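Local atomic coordinates of K5 lyase (PDB entry 2X3H), a protein that probably cleaves the K5 capsular polysaccharide of Escherichia coli by a lyase (elimination) reaction, as part of a trimeric tail spike of phage K1-5. Residues A220-N225 and K245-Y250; N225-N230 and Y250-N255; S365-Y370 and E388-G393. One frame throughout, in Å; residues are numbered along the deposited sequence.

Overall arrangement
All three contacts join successive coils of a parallel beta-helix in a trimeric tail spike. Contacts 1 and 2 are continuous, sharing Asn225 and Tyr250: strand 218-221 runs through a turn region into strand 227-234, and the next coil repeats the path. Contact 1, at that turn, is partly exposed, with water, hydroxyl and charged partners. Contact 2 is buried, with a regular backbone ladder, an aliphatic inner face and polar groups turned to neighbouring subunits. Contact 3, also buried and about 27 Å from contact 2 between centres, belongs to a later pair of coils; its ladder is shorter, and an aromatic ring and a proline carry the packing beyond its two backbone bonds.

Contact 1 (A220-N225 and K245-Y250); sequences ADSSVN and KGTASY
Lys245 lies beside Asp221 in the next coil of a parallel beta-helix, where the two strands end and their chains turn. Lys245 N donates to Ala220 O (3.1 Å), and Lys245 O receives Ser222 N (2.8 Å), the pattern of a parallel bridge. With CG anti to the backbone N (chi1 -170°) and an extended chain beyond, the lysine side chain crosses that of Asp221 at a slant, Lys245 CD lying 3.8 Å from Asp221 OD2. The charged ends do not touch; one water links them, donating to Asp221 OD2 and accepting from Lys245 NZ, while the ammonium makes its salt bridge with Glu270.

Gly246 is the second residue of a type II' turn from Lys245 to Ala248, a place its positive phi suits. Thr247 N then donates to Ser222 OG (3.2 Å). Ser222 OG in turn donates a hydrogen bond to Asp221 OD1 (2.7 Å), linking the turn to the carboxylate. A second water joins Ser222 O, to which it donates, with Thr247 OG1.

Ala248 CA makes a CA-H...O contact with Ser223 O (3.3 Å). Ser223 O also accepts a hydrogen bond from Ser249 N (3.2 Å), which approaches almost in line with the carbonyl bond. Ser249 in turn offers its O to the CA-H of Val224, and its OG is bonded to Ser276 O.

Tyr250 runs alongside Asn225, the two side chains pointing the same way with amide and ring planes only 16° apart. The CB of Ser249 sits over one face of the ring, toward the rim, and the phenol reaches beyond the chain: Tyr250 OH is hydrogen-bonded to Asp309 OD2 of the second subunit.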
ATOM      1  N   ALA A 220      17.028   8.683 -13.948  1.00  6.80           N
ATOM      2  CA  ALA A 220      16.107   9.577 -14.658  1.00  7.10           C
ATOM      3  C   ALA A 220      16.303  10.984 -14.112  1.00  6.77           C
ATOM      4  O   ALA A 220      15.807  11.320 -13.028  1.00  7.33           O
ATOM      5  CB  ALA A 220      14.655   9.121 -14.496  1.00  7.69           C
ATOM      6  N   ASP A 221      17.064  11.792 -14.851  1.00  6.33           N
ATOM      7  CA  ASP A 221      17.366  13.159 -14.439  1.00  7.29           C
ATOM      8  C   ASP A 221      16.316  14.096 -15.009  1.00  7.11           C
ATOM      9  O   ASP A 221      16.265  14.316 -16.225  1.00  7.07           O
ATOM     10  CB  ASP A 221      18.760  13.562 -14.937  1.00  8.03           C
ATOM     11  CG  ASP A 221      19.163  14.969 -14.510  1.00 11.00           C
ATOM     12  OD1 ASP A 221      18.294  15.758 -14.091  1.00 12.81           O
ATOM     13  OD2 ASP A 221      20.372  15.293 -14.598  1.00 13.13           O
ATOM     14  N   SER A 222      15.465  14.622 -14.126  1.00  6.58           N
ATOM     15  CA  SER A 222      14.500  15.651 -14.493  1.00  7.20           C
ATOM     16  C   SER A 222      13.425  15.182 -15.485  1.00  6.76           C
ATOM     17  O   SER A 222      12.870  15.975 -16.236  1.00  8.00           O
ATOM     18  CB  SER A 222      15.226  16.910 -14.994  1.00  7.62           C
ATOM     19  OG  SER A 222      16.124  17.387 -13.996  1.00  8.51           O
ATOM     20  N   SER A 223      13.118  13.887 -15.486  1.00  6.63           N
ATOM     21  CA  SER A 223      12.067  13.390 -16.369  1.00  5.84           C
ATOM     22  C   SER A 223      10.692  13.689 -15.785  1.00  5.61           C
ATOM     23  O   SER A 223      10.540  13.915 -14.576  1.00  5.63           O
ATOM     24  CB  SER A 223      12.200  11.884 -16.578  1.00  6.63           C
ATOM     25  OG  SER A 223      12.045  11.214 -15.328  1.00  7.95           O
ATOM     26  N   VAL A 224       9.692  13.660 -16.656  1.00  5.91           N
ATOM     27  CA  VAL A 224       8.302  13.784 -16.238  1.00  5.92           C
ATOM     28  C   VAL A 224       7.456  12.701 -16.908  1.00  5.32           C
ATOM     29  O   VAL A 224       7.824  12.178 -17.977  1.00  5.14           O
ATOM     30  CB  VAL A 224       7.727  15.192 -16.563  1.00  6.40           C
ATOM     31  CG1 VAL A 224       8.475  16.272 -15.789  1.00  7.37           C
ATOM     32  CG2 VAL A 224       7.773  15.477 -18.068  1.00  8.19           C
ATOM     33  N   ASN A 225       6.322  12.359 -16.282  1.00  5.00           N
ATOM     34  CA  ASN A 225       5.357  11.410 -16.864  1.00  5.06           C
ATOM     35  C   ASN A 225       6.018  10.126 -17.356  1.00  4.57           C
ATOM     36  O   ASN A 225       5.684   9.640 -18.425  1.00  5.78           O
ATOM     37  CB  ASN A 225       4.576  12.049 -18.031  1.00  4.87           C
ATOM     38  CG  ASN A 225       3.982  13.401 -17.663  1.00  6.42           C
ATOM     39  OD1 ASN A 225       4.143  14.398 -18.394  1.00  9.82           O
ATOM     40  ND2 ASN A 225       3.312  13.452 -16.526  1.00  3.56           N
ATOM     41  N   LYS A 245      16.441  12.392 -10.239  1.00  5.79           N
ATOM     42  CA  LYS A 245      17.339  13.511  -9.986  1.00  5.73           C
ATOM     43  C   LYS A 245      16.757  14.843 -10.439  1.00  6.18           C
ATOM     44  O   LYS A 245      15.959  14.899 -11.377  1.00  6.29           O
ATOM     45  CB  LYS A 245      18.660  13.260 -10.719  1.00  6.90           C
ATOM     46  CG  LYS A 245      19.796  14.211 -10.388  1.00  7.34           C
ATOM     47  CD  LYS A 245      21.062  13.795 -11.156  1.00  8.59           C
ATOM     48  CE  LYS A 245      22.256  14.645 -10.751  1.00 10.41           C
ATOM     49  NZ  LYS A 245      23.504  14.126 -11.429  1.00 12.14           N
ATOM     50  N   GLY A 246      17.162  15.909  -9.764  1.00  6.28           N
ATOM     51  CA  GLY A 246      16.780  17.260 -10.180  1.00  6.47           C
ATOM     52  C   GLY A 246      15.289  17.504 -10.104  1.00  6.86           C
ATOM     53  O   GLY A 246      14.659  17.206  -9.102  1.00  7.28           O
ATOM     54  N   THR A 247      14.730  18.061 -11.170  1.00  6.26           N
ATOM     55  CA  THR A 247      13.327  18.438 -11.171  1.00  7.50           C
ATOM     56  C   THR A 247      12.400  17.295 -11.594  1.00  7.42           C
ATOM     57  O   THR A 247      11.294  17.538 -12.081  1.00 10.17           O
ATOM     58  CB  THR A 247      13.084  19.655 -12.060  1.00  7.43           C
ATOM     59  OG1 THR A 247      13.535  19.362 -13.389  1.00  7.98           O
ATOM     60  CG2 THR A 247      13.844  20.884 -11.489  1.00  7.99           C
ATOM     61  N   ALA A 248      12.837  16.049 -11.412  1.00  6.39           N
ATOM     62  CA  ALA A 248      11.988  14.907 -11.751  1.00  5.89           C
ATOM     63  C   ALA A 248      10.664  14.976 -10.995  1.00  4.93           C
ATOM     64  O   ALA A 248      10.649  15.111  -9.759  1.00  5.86           O
ATOM     65  CB  ALA A 248      12.698  13.606 -11.419  1.00  5.82           C
ATOM     66  N   SER A 249       9.561  14.866 -11.737  1.00  5.94           N
ATOM     67  CA  SER A 249       8.226  14.903 -11.147  1.00  6.09           C
ATOM     68  C   SER A 249       7.254  14.051 -11.966  1.00  5.52           C
ATOM     69  O   SER A 249       7.419  13.895 -13.180  1.00  4.85           O
ATOM     70  CB  SER A 249       7.701  16.346 -11.092  1.00  7.80           C
ATOM     71  OG  SER A 249       8.504  17.191 -10.280  1.00 11.91           O
ATOM     72  N   TYR A 250       6.229  13.515 -11.310  1.00  4.58           N
ATOM     73  CA  TYR A 250       5.162  12.795 -12.010  1.00  4.91           C
ATOM     74  C   TYR A 250       5.661  11.499 -12.640  1.00  5.27           C
ATOM     75  O   TYR A 250       5.174  11.083 -13.698  1.00  6.40           O
ATOM     76  CB  TYR A 250       4.455  13.678 -13.061  1.00  6.13           C
ATOM     77  CG  TYR A 250       4.176  15.086 -12.572  1.00  6.47           C
ATOM     78  CD1 TYR A 250       3.407  15.310 -11.434  1.00  7.77           C
ATOM     79  CD2 TYR A 250       4.683  16.193 -13.258  1.00  7.24           C
ATOM     80  CE1 TYR A 250       3.167  16.615 -10.974  1.00  7.50           C
ATOM     81  CE2 TYR A 250       4.446  17.483 -12.809  1.00  7.39           C
ATOM     82  CZ  TYR A 250       3.688  17.687 -11.676  1.00  7.69           C
ATOM     83  OH  TYR A 250       3.473  18.987 -11.247  1.00  7.52           O
TER
HETATM   84  O   HOH W   1      22.760  14.007 -14.194  1.00 19.90           O
HETATM   85  O   HOH W   2      11.634  18.309 -15.287  1.00 16.59           O

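Contact 2 (N225-N230 and Y250-N255); sequences NSLIDN and YNIVSN
Leu227 and Ile252 share a first torsion, CG of the leucine and CG1 of the isoleucine each lying anti to the carbonyl carbon (chi1 near -60° in both); on neighbouring strands in register, this sets the two side chains side by side, pointing the same way. Leu227 CD2 settles against the isoleucine branch point, 3.7 Å from Ile252 CB. One residue on, Ile228 CD1 and Val253 CG2 meet more loosely at 4.3 Å on the reverse face, which looks into the beta-helix toward Val242 and Leu244.

Strands 227-230 and 252-255 run parallel, their axes 4.7 Å apart at closest approach and 3° from parallel. Ile252 N donates to Ser226 O (3.0 Å) and Ile228 N to Ile252 O (2.9 Å); Ser254 N then bonds to Ile228 O (2.8 Å), and Asn230 N to Ser254 O.

Asp229 lies on the same face as Leu227, and Asp229 OD1 comes 3.5 Å from Ser254 CB. At the end of the ladder the side chains of Asn230 and Asn255, both residues with positive phi, lie side by side, pointing the same way, with amide planes 29° apart. Asn255 ND2 is hydrogen-bonded to Ser254 OG of the third subunit, and Asp229 packs against its own counterpart there.

The chemistry therefore divides by face: the Ile228-Val253 face is aliphatic and fills the coil, whereas the face with Leu227 and Ile252 passes into Asp229 and Ser254, placing buried polar groups where the three chains of the spike meet.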
ATOM      1  N   ASN A 225       6.322  12.359 -16.282  1.00  5.00           N
ATOM      2  CA  ASN A 225       5.357  11.410 -16.864  1.00  5.06           C
ATOM      3  C   ASN A 225       6.018  10.126 -17.356  1.00  4.57           C
ATOM      4  O   ASN A 225       5.684   9.640 -18.425  1.00  5.78           O
ATOM      5  CB  ASN A 225       4.576  12.049 -18.031  1.00  4.87           C
ATOM      6  CG  ASN A 225       3.982  13.401 -17.663  1.00  6.42           C
ATOM      7  OD1 ASN A 225       4.143  14.398 -18.394  1.00  9.82           O
ATOM      8  ND2 ASN A 225       3.312  13.452 -16.526  1.00  3.56           N
ATOM      9  N   SER A 226       6.925   9.567 -16.559  1.00  4.70           N
ATOM     10  CA  SER A 226       7.661   8.384 -16.981  1.00  4.37           C
ATOM     11  C   SER A 226       7.499   7.236 -16.007  1.00  4.86           C
ATOM     12  O   SER A 226       7.221   7.455 -14.819  1.00  5.27           O
ATOM     13  CB  SER A 226       9.142   8.719 -17.153  1.00  5.19           C
ATOM     14  OG  SER A 226       9.342   9.637 -18.227  1.00  5.96           O
ATOM     15  N   LEU A 227       7.658   6.021 -16.525  1.00  5.12           N
ATOM     16  CA  LEU A 227       7.477   4.794 -15.741  1.00  6.67           C
ATOM     17  C   LEU A 227       8.781   4.017 -15.705  1.00  6.92           C
ATOM     18  O   LEU A 227       9.391   3.802 -16.748  1.00  7.88           O
ATOM     19  CB  LEU A 227       6.384   3.907 -16.369  1.00  7.93           C
ATOM     20  CG  LEU A 227       4.962   4.482 -16.446  1.00  9.34           C
ATOM     21  CD1 LEU A 227       4.081   3.637 -17.315  1.00  9.09           C
ATOM     22  CD2 LEU A 227       4.352   4.604 -15.039  1.00 10.01           C
ATOM     23  N   ILE A 228       9.210   3.606 -14.518  1.00  6.78           N
ATOM     24  CA  ILE A 228      10.380   2.736 -14.363  1.00  7.09           C
ATOM     25  C   ILE A 228       9.909   1.539 -13.543  1.00  7.65           C
ATOM     26  O   ILE A 228       9.492   1.721 -12.401  1.00  7.75           O
ATOM     27  CB  ILE A 228      11.510   3.475 -13.630  1.00  8.06           C
ATOM     28  CG1 ILE A 228      11.910   4.725 -14.421  1.00  8.43           C
ATOM     29  CG2 ILE A 228      12.717   2.547 -13.358  1.00  8.37           C
ATOM     30  CD1 ILE A 228      12.911   5.611 -13.682  1.00  9.36           C
ATOM     31  N   ASP A 229       9.952   0.331 -14.121  1.00  7.45           N
ATOM     32  CA  ASP A 229       9.244  -0.836 -13.547  1.00  8.27           C
ATOM     33  C   ASP A 229      10.091  -2.096 -13.730  1.00  8.62           C
ATOM     34  O   ASP A 229      10.649  -2.321 -14.805  1.00  8.83           O
ATOM     35  CB  ASP A 229       7.878  -1.004 -14.269  1.00  9.57           C
ATOM     36  CG  ASP A 229       6.947  -2.030 -13.603  1.00 11.47           C
ATOM     37  OD1 ASP A 229       7.039  -2.258 -12.373  1.00 12.55           O
ATOM     38  OD2 ASP A 229       6.097  -2.611 -14.334  1.00 13.41           O
ATOM     39  N   ASN A 230      10.204  -2.908 -12.679  1.00  6.82           N
ATOM     40  CA  ASN A 230      10.854  -4.219 -12.798  1.00  7.17           C
ATOM     41  C   ASN A 230      12.360  -4.103 -13.088  1.00  7.31           C
ATOM     42  O   ASN A 230      12.823  -4.432 -14.191  1.00  7.28           O
ATOM     43  CB  ASN A 230      10.143  -5.084 -13.867  1.00  7.50           C
ATOM     44  CG  ASN A 230       8.738  -5.549 -13.430  1.00  9.96           C
ATOM     45  OD1 ASN A 230       7.814  -5.659 -14.252  1.00 12.44           O
ATOM     46  ND2 ASN A 230       8.583  -5.831 -12.147  1.00  8.83           N
ATOM     47  N   TYR A 250       6.229  13.515 -11.310  1.00  4.58           N
ATOM     48  CA  TYR A 250       5.162  12.795 -12.010  1.00  4.91           C
ATOM     49  C   TYR A 250       5.661  11.499 -12.640  1.00  5.27           C
ATOM     50  O   TYR A 250       5.174  11.083 -13.698  1.00  6.40           O
ATOM     51  CB  TYR A 250       4.455  13.678 -13.061  1.00  6.13           C
ATOM     52  CG  TYR A 250       4.176  15.086 -12.572  1.00  6.47           C
ATOM     53  CD1 TYR A 250       3.407  15.310 -11.434  1.00  7.77           C
ATOM     54  CD2 TYR A 250       4.683  16.193 -13.258  1.00  7.24           C
ATOM     55  CE1 TYR A 250       3.167  16.615 -10.974  1.00  7.50           C
ATOM     56  CE2 TYR A 250       4.446  17.483 -12.809  1.00  7.39           C
ATOM     57  CZ  TYR A 250       3.688  17.687 -11.676  1.00  7.69           C
ATOM     58  OH  TYR A 250       3.473  18.987 -11.247  1.00  7.52           O
ATOM     59  N   ASN A 251       6.628  10.867 -11.980  1.00  5.04           N
ATOM     60  CA  ASN A 251       7.120   9.558 -12.392  1.00  4.35           C
ATOM     61  C   ASN A 251       6.613   8.492 -11.443  1.00  5.17           C
ATOM     62  O   ASN A 251       6.321   8.791 -10.286  1.00  4.53           O
ATOM     63  CB  ASN A 251       8.655   9.549 -12.385  1.00  5.62           C
ATOM     64  CG  ASN A 251       9.243  10.673 -13.216  1.00  6.47           C
ATOM     65  OD1 ASN A 251       9.802  11.647 -12.679  1.00  7.92           O
ATOM     66  ND2 ASN A 251       9.107  10.559 -14.518  1.00  5.40           N
ATOM     67  N   ILE A 252       6.515   7.256 -11.929  1.00  4.81           N
ATOM     68  CA  ILE A 252       6.264   6.106 -11.065  1.00  3.83           C
ATOM     69  C   ILE A 252       7.462   5.170 -11.162  1.00  5.01           C
ATOM     70  O   ILE A 252       7.875   4.825 -12.260  1.00  5.13           O
ATOM     71  CB  ILE A 252       4.995   5.319 -11.492  1.00  4.28           C
ATOM     72  CG1 ILE A 252       3.763   6.238 -11.463  1.00  5.49           C
ATOM     73  CG2 ILE A 252       4.791   4.119 -10.556  1.00  5.71           C
ATOM     74  CD1 ILE A 252       2.465   5.545 -11.842  1.00  5.00           C
ATOM     75  N   VAL A 253       8.024   4.801 -10.013  1.00  4.28           N
ATOM     76  CA  VAL A 253       9.109   3.814  -9.946  1.00  5.55           C
ATOM     77  C   VAL A 253       8.532   2.630  -9.177  1.00  6.22           C
ATOM     78  O   VAL A 253       7.996   2.815  -8.085  1.00  6.02           O
ATOM     79  CB  VAL A 253      10.314   4.363  -9.162  1.00  5.33           C
ATOM     80  CG1 VAL A 253      11.391   3.267  -8.998  1.00  5.55           C
ATOM     81  CG2 VAL A 253      10.882   5.623  -9.842  1.00  5.12           C
ATOM     82  N   SER A 254       8.604   1.428  -9.745  1.00  6.38           N
ATOM     83  CA  SER A 254       7.897   0.285  -9.170  1.00  7.93           C
ATOM     84  C   SER A 254       8.698  -0.999  -9.325  1.00  7.40           C
ATOM     85  O   SER A 254       9.399  -1.180 -10.317  1.00  7.24           O
ATOM     86  CB  SER A 254       6.530   0.112  -9.834  1.00 11.36           C
ATOM     87  OG  SER A 254       5.760  -0.862  -9.136  1.00 14.85           O
ATOM     88  N   ASN A 255       8.615  -1.871  -8.324  1.00  6.37           N
ATOM     89  CA  ASN A 255       9.215  -3.215  -8.407  1.00  6.20           C
ATOM     90  C   ASN A 255      10.716  -3.170  -8.661  1.00  5.90           C
ATOM     91  O   ASN A 255      11.217  -3.635  -9.698  1.00  5.49           O
ATOM     92  CB  ASN A 255       8.527  -4.049  -9.490  1.00  7.58           C
ATOM     93  CG  ASN A 255       7.161  -4.552  -9.071  1.00 10.25           C
ATOM     94  OD1 ASN A 255       6.728  -4.365  -7.934  1.00 10.32           O
ATOM     95  ND2 ASN A 255       6.474  -5.201  -9.998  1.00 12.43           N
TER

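Contact 3 (S365-Y370 and E388-G393); sequences SVFPSY and EVKHPG
Phe367 and Lys390 meet at a slant, Lys390 CB pressing close to ring atom CE2 of Phe367 (3.3 Å) and almost as near to CZ. The phenyl ring gets there with CG anti to the carbonyl carbon (chi1 -62°), leaning toward the chain that follows strand 386-389. His391 crosses the phenylalanine side chain at about a right angle, His391 CB lying 3.8 Å from Phe367 CD2. Beyond CB the lysine is bent at three successive torsions, and its NZ forms a weak, long ion pair with Glu388 of the third subunit.

Pro368 stands roughly perpendicular to Val389, with Pro368 CD 3.9 Å from Val389 CG1; the same CD is 3.2 Å from His391 O. Val389 also touches Val366 through their CG2 methyls (4.0 Å). Two backbone bonds hold this parallel pairing: Val366 N donates to Glu388 O (2.9 Å) and Lys390 N to Val366 O (2.9 Å). After them, inverse gamma turns centred on Pro368 and Ser369 bend the first chain, and Arg395 ties Pro368 O to Pro392 O.

Strand 363-369 thus lies between 386-389 and 329-336 in the stack of coils, with Val366 facing Ile352 of strand 349-355 inside the beta-helix and Phe367 meeting Tyr363 of the third subunit edge-to-face.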
ATOM      1  N   SER A 365       5.246   5.068   8.217  1.00  3.67           N
ATOM      2  CA  SER A 365       4.721   3.916   8.971  1.00  4.00           C
ATOM      3  C   SER A 365       5.731   2.786   8.870  1.00  4.77           C
ATOM      4  O   SER A 365       6.139   2.404   7.770  1.00  4.96           O
ATOM      5  CB  SER A 365       3.334   3.497   8.475  1.00  5.38           C
ATOM      6  OG  SER A 365       3.337   3.182   7.093  1.00  5.41           O
ATOM      7  N   VAL A 366       6.133   2.260  10.025  1.00  3.72           N
ATOM      8  CA  VAL A 366       7.328   1.427  10.093  1.00  3.27           C
ATOM      9  C   VAL A 366       7.179   0.192  10.977  1.00  4.05           C
ATOM     10  O   VAL A 366       6.393   0.192  11.931  1.00  4.34           O
ATOM     11  CB  VAL A 366       8.538   2.250  10.578  1.00  3.77           C
ATOM     12  CG1 VAL A 366       8.774   3.448   9.630  1.00  4.18           C
ATOM     13  CG2 VAL A 366       8.331   2.716  12.002  1.00  3.43           C
ATOM     14  N   PHE A 367       7.979  -0.825  10.648  1.00  3.72           N
ATOM     15  CA  PHE A 367       7.982  -2.113  11.332  1.00  3.74           C
ATOM     16  C   PHE A 367       9.449  -2.467  11.629  1.00  4.29           C
ATOM     17  O   PHE A 367      10.102  -3.125  10.804  1.00  4.69           O
ATOM     18  CB  PHE A 367       7.393  -3.191  10.401  1.00  4.07           C
ATOM     19  CG  PHE A 367       5.967  -2.940  10.002  1.00  4.40           C
ATOM     20  CD1 PHE A 367       5.669  -2.165   8.889  1.00  3.44           C
ATOM     21  CD2 PHE A 367       4.919  -3.464  10.752  1.00  4.59           C
ATOM     22  CE1 PHE A 367       4.331  -1.928   8.522  1.00  5.42           C
ATOM     23  CE2 PHE A 367       3.607  -3.239  10.404  1.00  5.54           C
ATOM     24  CZ  PHE A 367       3.299  -2.475   9.294  1.00  5.74           C
ATOM     25  N   PRO A 368       9.990  -2.009  12.775  1.00  4.70           N
ATOM     26  CA  PRO A 368      11.369  -2.319  13.191  1.00  4.77           C
ATOM     27  C   PRO A 368      11.467  -3.743  13.764  1.00  5.77           C
ATOM     28  O   PRO A 368      11.606  -3.939  14.977  1.00  6.44           O
ATOM     29  CB  PRO A 368      11.665  -1.248  14.249  1.00  5.35           C
ATOM     30  CG  PRO A 368      10.298  -0.981  14.876  1.00  5.14           C
ATOM     31  CD  PRO A 368       9.313  -1.084  13.714  1.00  5.22           C
ATOM     32  N   SER A 369      11.375  -4.722  12.867  1.00  5.94           N
ATOM     33  CA  SER A 369      11.417  -6.139  13.247  1.00  6.90           C
ATOM     34  C   SER A 369      12.858  -6.611  13.445  1.00  6.68           C
ATOM     35  O   SER A 369      13.372  -7.466  12.708  1.00  6.98           O
ATOM     36  CB  SER A 369      10.694  -6.972  12.188  1.00  7.68           C
ATOM     37  OG  SER A 369       9.351  -6.504  12.039  1.00  9.66           O
ATOM     38  N   TYR A 370      13.512  -6.022  14.436  1.00  6.32           N
ATOM     39  CA  TYR A 370      14.904  -6.318  14.735  1.00  5.35           C
ATOM     40  C   TYR A 370      15.212  -5.922  16.177  1.00  6.09           C
ATOM     41  O   TYR A 370      14.467  -5.137  16.794  1.00  5.74           O
ATOM     42  CB  TYR A 370      15.823  -5.582  13.753  1.00  5.03           C
ATOM     43  CG  TYR A 370      15.666  -4.070  13.730  1.00  5.02           C
ATOM     44  CD1 TYR A 370      16.198  -3.279  14.746  1.00  5.27           C
ATOM     45  CD2 TYR A 370      15.014  -3.435  12.670  1.00  5.71           C
ATOM     46  CE1 TYR A 370      16.067  -1.891  14.722  1.00  5.63           C
ATOM     47  CE2 TYR A 370      14.877  -2.049  12.637  1.00  5.01           C
ATOM     48  CZ  TYR A 370      15.401  -1.286  13.654  1.00  5.46           C
ATOM     49  OH  TYR A 370      15.281   0.082  13.621  1.00  6.03           O
ATOM     50  N   GLU A 388       4.316   6.331  12.701  1.00  4.85           N
ATOM     51  CA  GLU A 388       3.534   5.251  13.290  1.00  6.06           C
ATOM     52  C   GLU A 388       4.338   3.971  13.263  1.00  4.95           C
ATOM     53  O   GLU A 388       4.612   3.430  12.196  1.00  4.69           O
ATOM     54  CB  GLU A 388       2.219   5.043  12.535  1.00  8.38           C
ATOM     55  CG  GLU A 388       1.257   6.184  12.696  1.00 12.54           C
ATOM     56  CD  GLU A 388      -0.151   5.749  12.374  1.00 15.30           C
ATOM     57  OE1 GLU A 388      -0.484   5.650  11.173  1.00 15.37           O
ATOM     58  OE2 GLU A 388      -0.909   5.477  13.334  1.00 17.95           O
ATOM     59  N   VAL A 389       4.734   3.517  14.451  1.00  4.22           N
ATOM     60  CA  VAL A 389       5.400   2.235  14.621  1.00  5.34           C
ATOM     61  C   VAL A 389       4.289   1.192  14.663  1.00  5.26           C
ATOM     62  O   VAL A 389       3.673   0.978  15.710  1.00  6.13           O
ATOM     63  CB  VAL A 389       6.256   2.235  15.905  1.00  4.73           C
ATOM     64  CG1 VAL A 389       6.924   0.877  16.129  1.00  4.74           C
ATOM     65  CG2 VAL A 389       7.306   3.348  15.842  1.00  6.20           C
ATOM     66  N   LYS A 390       4.009   0.577  13.514  1.00  4.95           N
ATOM     67  CA  LYS A 390       2.820  -0.275  13.364  1.00  5.12           C
ATOM     68  C   LYS A 390       2.962  -1.625  14.063  1.00  5.53           C
ATOM     69  O   LYS A 390       1.971  -2.209  14.501  1.00  6.56           O
ATOM     70  CB  LYS A 390       2.456  -0.470  11.894  1.00  8.00           C
ATOM     71  CG  LYS A 390       2.091   0.819  11.155  1.00 10.73           C
ATOM     72  CD  LYS A 390       0.601   1.111  11.172  1.00 15.69           C
ATOM     73  CE  LYS A 390       0.151   1.621  12.522  1.00 17.78           C
ATOM     74  NZ  LYS A 390      -0.375   0.519  13.384  1.00 20.28           N
ATOM     75  N   HIS A 391       4.198  -2.112  14.141  1.00  4.59           N
ATOM     76  CA  HIS A 391       4.507  -3.212  15.038  1.00  4.98           C
ATOM     77  C   HIS A 391       5.854  -2.927  15.696  1.00  5.66           C
ATOM     78  O   HIS A 391       6.803  -2.544  15.021  1.00  6.28           O
ATOM     79  CB  HIS A 391       4.501  -4.575  14.349  1.00  6.11           C
ATOM     80  CG  HIS A 391       4.540  -5.707  15.325  1.00  5.79           C
ATOM     81  ND1 HIS A 391       3.425  -6.428  15.694  1.00  7.74           N
ATOM     82  CD2 HIS A 391       5.565  -6.190  16.064  1.00  5.22           C
ATOM     83  CE1 HIS A 391       3.769  -7.322  16.609  1.00  2.60           C
ATOM     84  NE2 HIS A 391       5.061  -7.196  16.848  1.00  8.07           N
ATOM     85  N   PRO A 392       5.921  -3.060  17.025  1.00  5.42           N
ATOM     86  CA  PRO A 392       7.134  -2.675  17.749  1.00  6.04           C
ATOM     87  C   PRO A 392       8.256  -3.726  17.783  1.00  5.85           C
ATOM     88  O   PRO A 392       9.221  -3.551  18.534  1.00  6.16           O
ATOM     89  CB  PRO A 392       6.602  -2.438  19.169  1.00  5.47           C
ATOM     90  CG  PRO A 392       5.524  -3.453  19.307  1.00  6.60           C
ATOM     91  CD  PRO A 392       4.854  -3.508  17.937  1.00  6.20           C
ATOM     92  N   GLY A 393       8.140  -4.807  17.007  1.00  6.52           N
ATOM     93  CA  GLY A 393       9.110  -5.901  17.133  1.00  6.90           C
ATOM     94  C   GLY A 393       8.953  -6.528  18.509  1.00  7.53           C
ATOM     95  O   GLY A 393       7.819  -6.793  18.929  1.00  8.62           O
TER